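Long-range contacts in gamma-glutamyltranspeptidase (Streptomyces lincolnensis, PDB 6J3A), which probably transfers gamma-glutamyl groups or hydrolyses gamma-glutamyl amides, as do related members of the gamma-glutamyltranspeptidase family of N-terminal nucleophile hydrolases: residues A[282-286]-A[510-515]; A[299-303]-A[570-576]; A[502-506]-A[541-547]. One frame throughout, in Å; residues are numbered along the deposited sequence.

Overall arrangement
Helix 299-319 runs through the surroundings of all three contacts. Its first turn is one half of contact 2, C309 and A312 lie against Q285 of contact 1, and R316 reaches D504 of contact 3. Contacts 1 and 2 also touch directly, at L515 and Y301. Contact 1 is wholly buried, joining segments of two helices mainly by leucines with Q285 and F514. The others are partly buried. Contact 2 lies farthest out, its centre about 29 Å from the centre of the chain, and depends on charges and imidazoles. Contact 3, its centre nearest at about 12 Å, joins two loops around one carboxylate; its segment 502-506 runs into helix 506-519, which carries 510-515 of contact 1.

Contact 1 (A[282-286]-A[510-515]); sequences LLQQL and QLHFFL
Q285 packs against L511 while its amide nitrogen is gripped twice: NE2 bonds to V281 O, one turn back on its own helix, and to D507 O, near the start of helix 506-519. A glutamine suits this buried place because it satisfies two backbone carbonyls, and they in turn fix the rotation of its amide. OE1 is left on the leucine side, 3.4 Å from L511 CD2.

L511 carries most of the contact, with the largest buried share of any residue in the two segments. With CG opposite its backbone N (chi1 -179°), it sends both methyls at the other helix, where CD1 meets Q285 CB at 3.7 Å and also touches CD2 of both L286 and L282. Replacing it with an alanine would probably open a gap between the helices and take away the methyls that cover Q285 CB and OE1 from this side. L282 CD1 packs on Q510 CB, 3.7 Å away, crossing it at about a right angle. L286 CD2 also touches L515 CD2 and meets the F514 ring obliquely.

The two short helical segments cross at -53° with axes 10.5 Å apart. Helix 299-319 covers Q285 through C309 and A312, while L286 and F514 rest on V270 of strand 268-272, a helical layer over strands consistent with the Ntn-hydrolase fold.

Contact 2 (A[299-303]-A[570-576]); sequences ADYVH and ELRRRGH
A299 and H303, one turn apart on helix 299-319, face E570 and L571, with A299 CA 6.5 Å from E570 CA and H303 CA 6.9 Å from L571 CA, and this brings the first turn of one helix beside the last turn of another. The small methyl of A299 permits this approach, its CB meeting E570 CB at 3.8 Å. Deeper in, L571 supplies the apolar side of the contact, its CD1 touching V302 CG1 and its CD2 touching H303 CB.

Helix 565-573 ends in a Schellman motif: H576 N bonds to L571 O and G575 N to R572 O. G575 takes the C-prime position with phi 86°, a value that favours glycine. The turn places R574 and H576 on two sides of the H303 imidazole, one over a face and the other at the edge.

R574 bends at chi3 (98°), and its guanidinium lies flat on H303, the planes 18° apart and NE 3.8 Å from H303 ND1. NE also makes a weak bond to D346 O. R574 NH1 donates to D300 OD1 at 2.7 Å in a nearly straight salt bridge that lies in the guanidinium plane, while the carboxylate is turned almost perpendicular to it. An arginine suits the spot because one flat cation can stack and pair at once. E570 joins the network, with OE2 2.6 Å from R573 NH1 and OE1 in a long pairing with R574 NH1; the two arginines probably ease the nearness of the two acids.

At the imidazole edge, H303 ND1 and H576 NE2 share a hydrogen bond of 3.2 Å between rings set at right angles. H303 NE2 bonds to G345 O, so both ring nitrogens have partners, which probably limits the rotation of the imidazole.

Contact 3 (A[502-506]-A[541-547]); sequences GGDQQ and DSFPGSF
Polar bonding centres on the D504 carboxylate. S546 N donates to D504 OD2 through the syn lone pair of that oxygen, at 2.9 Å and an N-H...O angle of 166°, and D504 OD1 forms a salt bridge with R316. S546 OG also lies close to D504 OD1, at 3.0 Å, though its bond is not settled. Aspartate suits the place because its short chain can offer one oxygen to a backbone N-H and the other to an arginine.

Apolar contacts fall around this grip. D504 CB meets the edge of the F543 ring, 3.6 Å from CE1; F543 has CG between backbone N and carbonyl carbon (chi1 52°), which swings the ring toward D504. The F547 edge comes to G503, CE2 lying 3.7 Å from its CA. A CB on G503 would have no room beside the F547 ring, and the positive phi of G503 also favours glycine. In related transpeptidases the corresponding pair of glycines forms the oxyanion hole, a role that G502 and G503 may share.

Q505 NE2 stays 4.0 Å from D541 OD1, too far for a hydrogen bond; D541 OD2 pairs with R553 instead.

Segment 502-506 links strand 493-499 to helix 506-519. Segment 541-547 follows strand 538-540 and passes helix 299-319, where F543 touches M313 and S546 touches R316.

Contact 1 (A[282-286]-A[510-515])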
ATOM      1  N   LEU A 282      22.406  18.357  -2.317  1.00 31.77           N
ATOM      2  CA  LEU A 282      22.440  16.947  -2.744  1.00 32.45           C
ATOM      3  C   LEU A 282      23.482  16.775  -3.851  1.00 31.70           C
ATOM      4  O   LEU A 282      24.339  15.887  -3.789  1.00 31.07           O
ATOM      5  CB  LEU A 282      21.055  16.483  -3.243  1.00 33.85           C
ATOM      6  CG  LEU A 282      20.834  14.955  -3.365  1.00 35.38           C
ATOM      7  CD1 LEU A 282      19.364  14.570  -3.193  1.00 35.72           C
ATOM      8  CD2 LEU A 282      21.378  14.371  -4.672  1.00 35.06           C
ATOM      9  N   LEU A 283      23.396  17.649  -4.852  1.00 29.80           N
ATOM     10  CA  LEU A 283      24.326  17.655  -5.973  1.00 29.01           C
ATOM     11  C   LEU A 283      25.783  17.852  -5.489  1.00 28.77           C
ATOM     12  O   LEU A 283      26.688  17.168  -5.960  1.00 29.50           O
ATOM     13  CB  LEU A 283      23.917  18.716  -7.014  1.00 28.06           C
ATOM     14  CG  LEU A 283      22.465  18.743  -7.535  1.00 27.57           C
ATOM     15  CD1 LEU A 283      22.204  19.837  -8.561  1.00 27.23           C
ATOM     16  CD2 LEU A 283      22.119  17.411  -8.154  1.00 28.32           C
ATOM     17  N   GLN A 284      25.996  18.755  -4.533  1.00 28.93           N
ATOM     18  CA  GLN A 284      27.335  18.970  -3.949  1.00 29.68           C
ATOM     19  C   GLN A 284      27.863  17.733  -3.238  1.00 30.59           C
ATOM     20  O   GLN A 284      29.056  17.447  -3.280  1.00 31.95           O
ATOM     21  CB  GLN A 284      27.341  20.160  -2.983  1.00 28.90           C
ATOM     22  CG  GLN A 284      27.393  21.512  -3.684  1.00 28.75           C
ATOM     23  CD  GLN A 284      27.958  22.623  -2.831  1.00 28.74           C
ATOM     24  OE1 GLN A 284      27.315  23.653  -2.653  1.00 29.28           O
ATOM     25  NE2 GLN A 284      29.168  22.425  -2.298  1.00 28.03           N
ATOM     26  N   GLN A 285      26.967  16.998  -2.593  1.00 32.05           N
ATOM     27  CA  GLN A 285      27.340  15.737  -1.957  1.00 32.95           C
ATOM     28  C   GLN A 285      27.809  14.676  -2.959  1.00 32.40           C
ATOM     29  O   GLN A 285      28.727  13.905  -2.665  1.00 31.96           O
ATOM     30  CB  GLN A 285      26.189  15.212  -1.106  1.00 33.32           C
ATOM     31  CG  GLN A 285      26.011  15.985   0.192  1.00 33.94           C
ATOM     32  CD  GLN A 285      24.749  15.584   0.929  1.00 33.69           C
ATOM     33  OE1 GLN A 285      24.754  14.640   1.708  1.00 34.04           O
ATOM     34  NE2 GLN A 285      23.662  16.299   0.680  1.00 32.72           N
ATOM     35  N   LEU A 286      27.185  14.668  -4.136  1.00 31.77           N
ATOM     36  CA  LEU A 286      27.529  13.747  -5.222  1.00 31.75           C
ATOM     37  C   LEU A 286      28.859  14.108  -5.854  1.00 31.98           C
ATOM     38  O   LEU A 286      29.684  13.228  -6.131  1.00 32.95           O
ATOM     39  CB  LEU A 286      26.453  13.781  -6.313  1.00 31.49           C
ATOM     40  CG  LEU A 286      25.107  13.143  -6.007  1.00 30.80           C
ATOM     41  CD1 LEU A 286      24.127  13.450  -7.125  1.00 30.75           C
ATOM     42  CD2 LEU A 286      25.255  11.645  -5.839  1.00 31.20           C
ATOM     43  N   GLN A 510      17.398  11.829   1.088  1.00 29.51           N
ATOM     44  CA  GLN A 510      17.312  11.611  -0.352  1.00 29.54           C
ATOM     45  C   GLN A 510      18.637  11.169  -0.955  1.00 30.87           C
ATOM     46  O   GLN A 510      18.645  10.297  -1.823  1.00 31.76           O
ATOM     47  CB  GLN A 510      16.817  12.863  -1.078  1.00 28.62           C
ATOM     48  CG  GLN A 510      15.319  13.015  -1.062  1.00 27.88           C
ATOM     49  CD  GLN A 510      14.867  14.351  -1.602  1.00 28.63           C
ATOM     50  OE1 GLN A 510      14.971  15.388  -0.919  1.00 29.84           O
ATOM     51  NE2 GLN A 510      14.349  14.345  -2.830  1.00 27.31           N
ATOM     52  N   LEU A 511      19.745  11.777  -0.521  1.00 31.51           N
ATOM     53  CA  LEU A 511      21.064  11.335  -0.976  1.00 31.29           C
ATOM     54  C   LEU A 511      21.281   9.865  -0.638  1.00 29.76           C
ATOM     55  O   LEU A 511      21.723   9.098  -1.488  1.00 28.31           O
ATOM     56  CB  LEU A 511      22.208  12.155  -0.379  1.00 32.50           C
ATOM     57  CG  LEU A 511      23.553  11.634  -0.938  1.00 33.80           C
ATOM     58  CD1 LEU A 511      23.962  12.410  -2.175  1.00 34.27           C
ATOM     59  CD2 LEU A 511      24.655  11.614   0.105  1.00 34.30           C
ATOM     60  N   HIS A 512      20.965   9.477   0.594  1.00 28.75           N
ATOM     61  CA  HIS A 512      21.161   8.079   1.001  1.00 27.78           C
ATOM     62  C   HIS A 512      20.278   7.171   0.137  1.00 26.88           C
ATOM     63  O   HIS A 512      20.751   6.176  -0.431  1.00 26.90           O
ATOM     64  CB  HIS A 512      20.896   7.875   2.501  1.00 27.43           C
ATOM     65  CG  HIS A 512      21.529   8.919   3.370  1.00 26.43           C
ATOM     66  ND1 HIS A 512      22.678   9.581   3.007  1.00 26.19           N
ATOM     67  CD2 HIS A 512      21.161   9.436   4.565  1.00 25.45           C
ATOM     68  CE1 HIS A 512      22.995  10.454   3.946  1.00 25.75           C
ATOM     69  NE2 HIS A 512      22.089  10.386   4.903  1.00 25.06           N
ATOM     70  N   PHE A 513      19.015   7.555  -0.001  1.00 25.57           N
ATOM     71  CA  PHE A 513      18.060   6.830  -0.842  1.00 25.19           C
ATOM     72  C   PHE A 513      18.532   6.661  -2.284  1.00 25.87           C
ATOM     73  O   PHE A 513      18.621   5.536  -2.777  1.00 25.72           O
ATOM     74  CB  PHE A 513      16.733   7.570  -0.832  1.00 24.57           C
ATOM     75  CG  PHE A 513      15.766   7.103  -1.864  1.00 23.23           C
ATOM     76  CD1 PHE A 513      15.118   5.895  -1.716  1.00 23.14           C
ATOM     77  CD2 PHE A 513      15.489   7.883  -2.975  1.00 22.94           C
ATOM     78  CE1 PHE A 513      14.204   5.464  -2.663  1.00 23.28           C
ATOM     79  CE2 PHE A 513      14.579   7.461  -3.925  1.00 22.72           C
ATOM     80  CZ  PHE A 513      13.933   6.250  -3.768  1.00 22.98           C
ATOM     81  N   PHE A 514      18.824   7.778  -2.947  1.00 26.62           N
ATOM     82  CA  PHE A 514      19.242   7.763  -4.350  1.00 27.88           C
ATOM     83  C   PHE A 514      20.475   6.906  -4.597  1.00 27.89           C
ATOM     84  O   PHE A 514      20.524   6.182  -5.589  1.00 27.33           O
ATOM     85  CB  PHE A 514      19.513   9.168  -4.863  1.00 29.19           C
ATOM     86  CG  PHE A 514      20.179   9.198  -6.214  1.00 30.03           C
ATOM     87  CD1 PHE A 514      19.414   9.191  -7.377  1.00 30.11           C
ATOM     88  CD2 PHE A 514      21.568   9.234  -6.318  1.00 30.46           C
ATOM     89  CE1 PHE A 514      20.021   9.227  -8.616  1.00 31.20           C
ATOM     90  CE2 PHE A 514      22.181   9.264  -7.554  1.00 31.03           C
ATOM     91  CZ  PHE A 514      21.408   9.261  -8.706  1.00 31.66           C
ATOM     92  N   LEU A 515      21.474   7.008  -3.723  1.00 28.37           N
ATOM     93  CA  LEU A 515      22.648   6.118  -3.814  1.00 29.48           C
ATOM     94  C   LEU A 515      22.269   4.643  -3.616  1.00 30.19           C
ATOM     95  O   LEU A 515      22.741   3.754  -4.341  1.00 31.00           O
ATOM     96  CB  LEU A 515      23.749   6.522  -2.818  1.00 29.52           C
ATOM     97  CG  LEU A 515      24.478   7.850  -3.082  1.00 29.52           C
ATOM     98  CD1 LEU A 515      25.525   8.102  -2.010  1.00 29.58           C
ATOM     99  CD2 LEU A 515      25.133   7.890  -4.449  1.00 29.86           C
TER

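Contact 2 (A[299-303]-A[570-576])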
ATOM      1  N   ALA A 299      30.468   0.775   7.355  1.00 36.82           N
ATOM      2  CA  ALA A 299      30.847   1.874   8.238  1.00 37.20           C
ATOM      3  C   ALA A 299      31.554   2.993   7.447  1.00 37.64           C
ATOM      4  O   ALA A 299      31.140   4.156   7.498  1.00 35.63           O
ATOM      5  CB  ALA A 299      31.741   1.353   9.360  1.00 37.39           C
ATOM      6  N   ASP A 300      32.591   2.611   6.698  1.00 38.38           N
ATOM      7  CA  ASP A 300      33.339   3.525   5.810  1.00 38.99           C
ATOM      8  C   ASP A 300      32.425   4.294   4.836  1.00 38.59           C
ATOM      9  O   ASP A 300      32.656   5.472   4.570  1.00 41.44           O
ATOM     10  CB  ASP A 300      34.412   2.761   5.000  1.00 40.14           C
ATOM     11  CG  ASP A 300      35.504   2.130   5.883  1.00 41.10           C
ATOM     12  OD1 ASP A 300      35.664   2.557   7.044  1.00 40.63           O
ATOM     13  OD2 ASP A 300      36.199   1.198   5.408  1.00 41.32           O
ATOM     14  N   TYR A 301      31.401   3.619   4.309  1.00 36.46           N
ATOM     15  CA  TYR A 301      30.394   4.226   3.419  1.00 33.70           C
ATOM     16  C   TYR A 301      29.579   5.301   4.124  1.00 32.81           C
ATOM     17  O   TYR A 301      29.368   6.373   3.585  1.00 32.51           O
ATOM     18  CB  TYR A 301      29.466   3.133   2.894  1.00 33.23           C
ATOM     19  CG  TYR A 301      28.261   3.566   2.055  1.00 32.73           C
ATOM     20  CD1 TYR A 301      28.382   3.815   0.685  1.00 31.46           C
ATOM     21  CD2 TYR A 301      26.988   3.664   2.623  1.00 32.15           C
ATOM     22  CE1 TYR A 301      27.279   4.167  -0.083  1.00 30.61           C
ATOM     23  CE2 TYR A 301      25.883   4.019   1.860  1.00 31.36           C
ATOM     24  CZ  TYR A 301      26.033   4.268   0.510  1.00 31.07           C
ATOM     25  OH  TYR A 301      24.931   4.624  -0.240  1.00 31.68           O
ATOM     26  N   VAL A 302      29.116   4.998   5.329  1.00 32.04           N
ATOM     27  CA  VAL A 302      28.356   5.958   6.131  1.00 31.75           C
ATOM     28  C   VAL A 302      29.212   7.165   6.495  1.00 31.65           C
ATOM     29  O   VAL A 302      28.860   8.294   6.146  1.00 30.91           O
ATOM     30  CB  VAL A 302      27.797   5.294   7.412  1.00 31.40           C
ATOM     31  CG1 VAL A 302      27.221   6.320   8.386  1.00 31.80           C
ATOM     32  CG2 VAL A 302      26.728   4.290   7.042  1.00 30.80           C
ATOM     33  N   HIS A 303      30.319   6.903   7.200  1.00 32.13           N
ATOM     34  CA  HIS A 303      31.317   7.928   7.575  1.00 33.09           C
ATOM     35  C   HIS A 303      31.631   8.888   6.428  1.00 32.23           C
ATOM     36  O   HIS A 303      31.538  10.103   6.581  1.00 31.11           O
ATOM     37  CB  HIS A 303      32.632   7.278   8.052  1.00 34.07           C
ATOM     38  CG  HIS A 303      33.718   8.268   8.347  1.00 34.51           C
ATOM     39  ND1 HIS A 303      33.799   8.946   9.544  1.00 35.62           N
ATOM     40  CD2 HIS A 303      34.743   8.724   7.588  1.00 35.36           C
ATOM     41  CE1 HIS A 303      34.831   9.770   9.513  1.00 36.48           C
ATOM     42  NE2 HIS A 303      35.420   9.656   8.336  1.00 36.01           N
ATOM     43  N   GLU A 570      31.599   1.884  15.282  1.00 52.79           N
ATOM     44  CA  GLU A 570      32.682   2.402  14.424  1.00 53.17           C
ATOM     45  C   GLU A 570      32.716   3.922  14.352  1.00 52.49           C
ATOM     46  O   GLU A 570      33.787   4.523  14.387  1.00 54.15           O
ATOM     47  CB  GLU A 570      32.601   1.840  12.997  1.00 53.42           C
ATOM     48  CG  GLU A 570      33.488   0.633  12.761  1.00 55.00           C
ATOM     49  CD  GLU A 570      34.965   0.989  12.801  1.00 55.72           C
ATOM     50  OE1 GLU A 570      35.477   1.509  11.784  1.00 54.33           O
ATOM     51  OE2 GLU A 570      35.605   0.752  13.848  1.00 57.05           O
ATOM     52  N   LEU A 571      31.541   4.528  14.245  1.00 50.17           N
ATOM     53  CA  LEU A 571      31.418   5.979  14.194  1.00 47.71           C
ATOM     54  C   LEU A 571      31.824   6.661  15.506  1.00 47.79           C
ATOM     55  O   LEU A 571      32.493   7.692  15.462  1.00 48.85           O
ATOM     56  CB  LEU A 571      29.993   6.373  13.792  1.00 45.65           C
ATOM     57  CG  LEU A 571      29.531   5.866  12.419  1.00 43.86           C
ATOM     58  CD1 LEU A 571      28.070   6.183  12.156  1.00 42.68           C
ATOM     59  CD2 LEU A 571      30.377   6.441  11.305  1.00 44.06           C
ATOM     60  N   ARG A 572      31.459   6.094  16.659  1.00 49.10           N
ATOM     61  CA  ARG A 572      31.833   6.714  17.955  1.00 52.36           C
ATOM     62  C   ARG A 572      33.347   6.694  18.081  1.00 51.73           C
ATOM     63  O   ARG A 572      33.956   7.655  18.557  1.00 52.53           O
ATOM     64  CB  ARG A 572      31.249   6.044  19.219  1.00 54.04           C
ATOM     65  CG  ARG A 572      30.037   5.150  19.082  1.00 55.98           C
ATOM     66  CD  ARG A 572      29.472   4.773  20.444  1.00 57.23           C
ATOM     67  NE  ARG A 572      28.149   5.362  20.649  1.00 58.79           N
ATOM     68  CZ  ARG A 572      26.987   4.764  20.371  1.00 61.00           C
ATOM     69  NH1 ARG A 572      25.841   5.412  20.597  1.00 61.06           N
ATOM     70  NH2 ARG A 572      26.949   3.523  19.874  1.00 60.47           N
ATOM     71  N   ARG A 573      33.926   5.580  17.648  1.00 50.50           N
ATOM     72  CA  ARG A 573      35.373   5.388  17.591  1.00 53.13           C
ATOM     73  C   ARG A 573      36.076   6.466  16.751  1.00 50.36           C
ATOM     74  O   ARG A 573      37.170   6.931  17.086  1.00 48.88           O
ATOM     75  CB  ARG A 573      35.669   4.014  16.997  1.00 56.26           C
ATOM     76  CG  ARG A 573      36.915   3.353  17.536  1.00 59.48           C
ATOM     77  CD  ARG A 573      37.516   2.473  16.458  1.00 61.06           C
ATOM     78  NE  ARG A 573      38.174   3.275  15.427  1.00 63.35           N
ATOM     79  CZ  ARG A 573      38.427   2.885  14.175  1.00 62.15           C
ATOM     80  NH1 ARG A 573      38.080   1.682  13.728  1.00 62.29           N
ATOM     81  NH2 ARG A 573      39.037   3.726  13.350  1.00 62.21           N
ATOM     82  N   ARG A 574      35.421   6.851  15.661  1.00 48.34           N
ATOM     83  CA  ARG A 574      35.885   7.916  14.770  1.00 47.62           C
ATOM     84  C   ARG A 574      35.420   9.324  15.182  1.00 46.82           C
ATOM     85  O   ARG A 574      35.480  10.262  14.382  1.00 48.47           O
ATOM     86  CB  ARG A 574      35.450   7.590  13.338  1.00 48.18           C
ATOM     87  CG  ARG A 574      36.012   6.262  12.853  1.00 49.49           C
ATOM     88  CD  ARG A 574      35.369   5.755  11.576  1.00 51.25           C
ATOM     89  NE  ARG A 574      36.186   6.083  10.407  1.00 54.90           N
ATOM     90  CZ  ARG A 574      36.324   5.330   9.312  1.00 56.44           C
ATOM     91  NH1 ARG A 574      35.693   4.162   9.181  1.00 57.41           N
ATOM     92  NH2 ARG A 574      37.115   5.753   8.327  1.00 57.04           N
ATOM     93  N   GLY A 575      34.963   9.465  16.425  1.00 46.20           N
ATOM     94  CA  GLY A 575      34.695  10.764  17.041  1.00 44.51           C
ATOM     95  C   GLY A 575      33.331  11.361  16.778  1.00 43.50           C
ATOM     96  O   GLY A 575      33.104  12.532  17.086  1.00 44.59           O
ATOM     97  N   HIS A 576      32.419  10.577  16.209  1.00 43.01           N
ATOM     98  CA  HIS A 576      31.033  11.015  16.050  1.00 42.40           C
ATOM     99  C   HIS A 576      30.324  11.008  17.392  1.00 43.18           C
ATOM    100  O   HIS A 576      30.559  10.123  18.216  1.00 43.17           O
ATOM    101  CB  HIS A 576      30.277  10.088  15.107  1.00 41.00           C
ATOM    102  CG  HIS A 576      30.760  10.139  13.692  1.00 40.17           C
ATOM    103  ND1 HIS A 576      30.226  11.001  12.759  1.00 38.70           N
ATOM    104  CD2 HIS A 576      31.720   9.433  13.046  1.00 38.82           C
ATOM    105  CE1 HIS A 576      30.842  10.830  11.603  1.00 38.01           C
ATOM    106  NE2 HIS A 576      31.754   9.886  11.751  1.00 37.38           N
TER

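Contact 3 (A[502-506]-A[541-547])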
ATOM      1  N   GLY A 502      11.115  16.639   5.797  1.00 27.36           N
ATOM      2  CA  GLY A 502      12.065  16.509   6.896  1.00 27.48           C
ATOM      3  C   GLY A 502      13.070  17.624   7.077  1.00 27.78           C
ATOM      4  O   GLY A 502      14.150  17.381   7.614  1.00 26.81           O
ATOM      5  N   GLY A 503      12.723  18.841   6.648  1.00 28.74           N
ATOM      6  CA  GLY A 503      13.565  20.021   6.849  1.00 28.62           C
ATOM      7  C   GLY A 503      15.003  19.893   6.378  1.00 28.94           C
ATOM      8  O   GLY A 503      15.271  19.731   5.187  1.00 28.58           O
ATOM      9  N   ASP A 504      15.929  19.949   7.332  1.00 29.85           N
ATOM     10  CA  ASP A 504      17.362  19.835   7.038  1.00 30.80           C
ATOM     11  C   ASP A 504      17.817  18.405   6.768  1.00 30.84           C
ATOM     12  O   ASP A 504      18.945  18.185   6.323  1.00 31.93           O
ATOM     13  CB  ASP A 504      18.191  20.446   8.171  1.00 30.63           C
ATOM     14  CG  ASP A 504      17.997  21.937   8.279  1.00 30.68           C
ATOM     15  OD1 ASP A 504      18.017  22.630   7.240  1.00 31.45           O
ATOM     16  OD2 ASP A 504      17.803  22.420   9.408  1.00 31.13           O
ATOM     17  N   GLN A 505      16.947  17.440   7.034  1.00 31.29           N
ATOM     18  CA  GLN A 505      17.211  16.051   6.677  1.00 31.77           C
ATOM     19  C   GLN A 505      16.806  15.687   5.235  1.00 30.64           C
ATOM     20  O   GLN A 505      17.261  14.656   4.735  1.00 30.79           O
ATOM     21  CB  GLN A 505      16.527  15.105   7.669  1.00 32.87           C
ATOM     22  CG  GLN A 505      17.004  15.242   9.113  1.00 33.57           C
ATOM     23  CD  GLN A 505      16.264  16.318   9.908  1.00 33.78           C
ATOM     24  OE1 GLN A 505      15.144  16.107  10.363  1.00 33.02           O
ATOM     25  NE2 GLN A 505      16.902  17.468  10.092  1.00 34.95           N
ATOM     26  N   GLN A 506      15.990  16.520   4.573  1.00 29.05           N
ATOM     27  CA  GLN A 506      15.425  16.206   3.242  1.00 28.13           C
ATOM     28  C   GLN A 506      16.448  15.710   2.219  1.00 27.92           C
ATOM     29  O   GLN A 506      16.295  14.617   1.669  1.00 27.42           O
ATOM     30  CB  GLN A 506      14.708  17.419   2.643  1.00 27.77           C
ATOM     31  CG  GLN A 506      13.344  17.714   3.230  1.00 27.40           C
ATOM     32  CD  GLN A 506      12.426  18.458   2.274  1.00 28.07           C
ATOM     33  OE1 GLN A 506      11.613  19.287   2.699  1.00 30.22           O
ATOM     34  NE2 GLN A 506      12.527  18.150   0.990  1.00 26.15           N
ATOM     35  N   ASP A 541      23.360  16.659  12.295  1.00 33.91           N
ATOM     36  CA  ASP A 541      22.885  18.010  12.656  1.00 36.18           C
ATOM     37  C   ASP A 541      24.050  18.969  12.926  1.00 36.44           C
ATOM     38  O   ASP A 541      23.906  19.936  13.683  1.00 37.87           O
ATOM     39  CB  ASP A 541      21.973  17.969  13.896  1.00 37.69           C
ATOM     40  CG  ASP A 541      20.608  17.375  13.617  1.00 38.13           C
ATOM     41  OD1 ASP A 541      19.924  17.791  12.649  1.00 40.36           O
ATOM     42  OD2 ASP A 541      20.212  16.503  14.411  1.00 38.02           O
ATOM     43  N   SER A 542      25.190  18.723  12.284  1.00 35.59           N
ATOM     44  CA  SER A 542      26.396  19.528  12.505  1.00 35.04           C
ATOM     45  C   SER A 542      26.483  20.694  11.514  1.00 34.54           C
ATOM     46  O   SER A 542      27.388  20.781  10.696  1.00 32.90           O
ATOM     47  CB  SER A 542      27.645  18.648  12.457  1.00 34.66           C
ATOM     48  OG  SER A 542      28.770  19.363  12.920  1.00 34.16           O
ATOM     49  N   PHE A 543      25.525  21.601  11.646  1.00 36.47           N
ATOM     50  CA  PHE A 543      25.394  22.809  10.821  1.00 37.58           C
ATOM     51  C   PHE A 543      24.224  23.612  11.410  1.00 38.85           C
ATOM     52  O   PHE A 543      23.384  23.031  12.100  1.00 41.14           O
ATOM     53  CB  PHE A 543      25.091  22.440   9.365  1.00 37.37           C
ATOM     54  CG  PHE A 543      23.925  21.510   9.221  1.00 38.36           C
ATOM     55  CD1 PHE A 543      22.619  21.997   9.291  1.00 39.17           C
ATOM     56  CD2 PHE A 543      24.124  20.145   9.054  1.00 37.94           C
ATOM     57  CE1 PHE A 543      21.536  21.144   9.196  1.00 39.70           C
ATOM     58  CE2 PHE A 543      23.045  19.287   8.942  1.00 38.51           C
ATOM     59  CZ  PHE A 543      21.748  19.786   9.015  1.00 39.77           C
ATOM     60  N   PRO A 544      24.145  24.932  11.149  1.00 39.27           N
ATOM     61  CA  PRO A 544      23.001  25.701  11.671  1.00 38.74           C
ATOM     62  C   PRO A 544      21.675  25.327  11.006  1.00 39.11           C
ATOM     63  O   PRO A 544      21.560  25.387   9.773  1.00 39.76           O
ATOM     64  CB  PRO A 544      23.364  27.154  11.343  1.00 38.60           C
ATOM     65  CG  PRO A 544      24.378  27.066  10.267  1.00 38.95           C
ATOM     66  CD  PRO A 544      25.142  25.804  10.510  1.00 39.55           C
ATOM     67  N   GLY A 545      20.694  24.949  11.828  1.00 37.48           N
ATOM     68  CA  GLY A 545      19.390  24.529  11.334  1.00 36.22           C
ATOM     69  C   GLY A 545      18.646  25.664  10.651  1.00 35.33           C
ATOM     70  O   GLY A 545      18.863  26.837  10.971  1.00 36.19           O
ATOM     71  N   SER A 546      17.780  25.306   9.706  1.00 32.72           N
ATOM     72  CA  SER A 546      16.939  26.271   8.992  1.00 32.12           C
ATOM     73  C   SER A 546      15.802  26.898   9.836  1.00 31.55           C
ATOM     74  O   SER A 546      15.308  27.976   9.484  1.00 29.28           O
ATOM     75  CB  SER A 546      16.358  25.624   7.728  1.00 31.44           C
ATOM     76  OG  SER A 546      17.361  25.507   6.726  1.00 31.62           O
ATOM     77  N   PHE A 547      15.415  26.229  10.931  1.00 30.91           N
ATOM     78  CA  PHE A 547      14.244  26.590  11.744  1.00 31.73           C
ATOM     79  C   PHE A 547      14.614  27.310  13.034  1.00 32.29           C
ATOM     80  O   PHE A 547      15.569  26.908  13.714  1.00 31.44           O
ATOM     81  CB  PHE A 547      13.451  25.325  12.106  1.00 31.45           C
ATOM     82  CG  PHE A 547      12.915  24.600  10.914  1.00 32.50           C
ATOM     83  CD1 PHE A 547      11.754  25.044  10.286  1.00 32.92           C
ATOM     84  CD2 PHE A 547      13.580  23.490  10.397  1.00 32.10           C
ATOM     85  CE1 PHE A 547      11.254  24.382   9.175  1.00 33.23           C
ATOM     86  CE2 PHE A 547      13.089  22.829   9.286  1.00 32.52           C
ATOM     87  CZ  PHE A 547      11.929  23.278   8.665  1.00 32.98           C
TER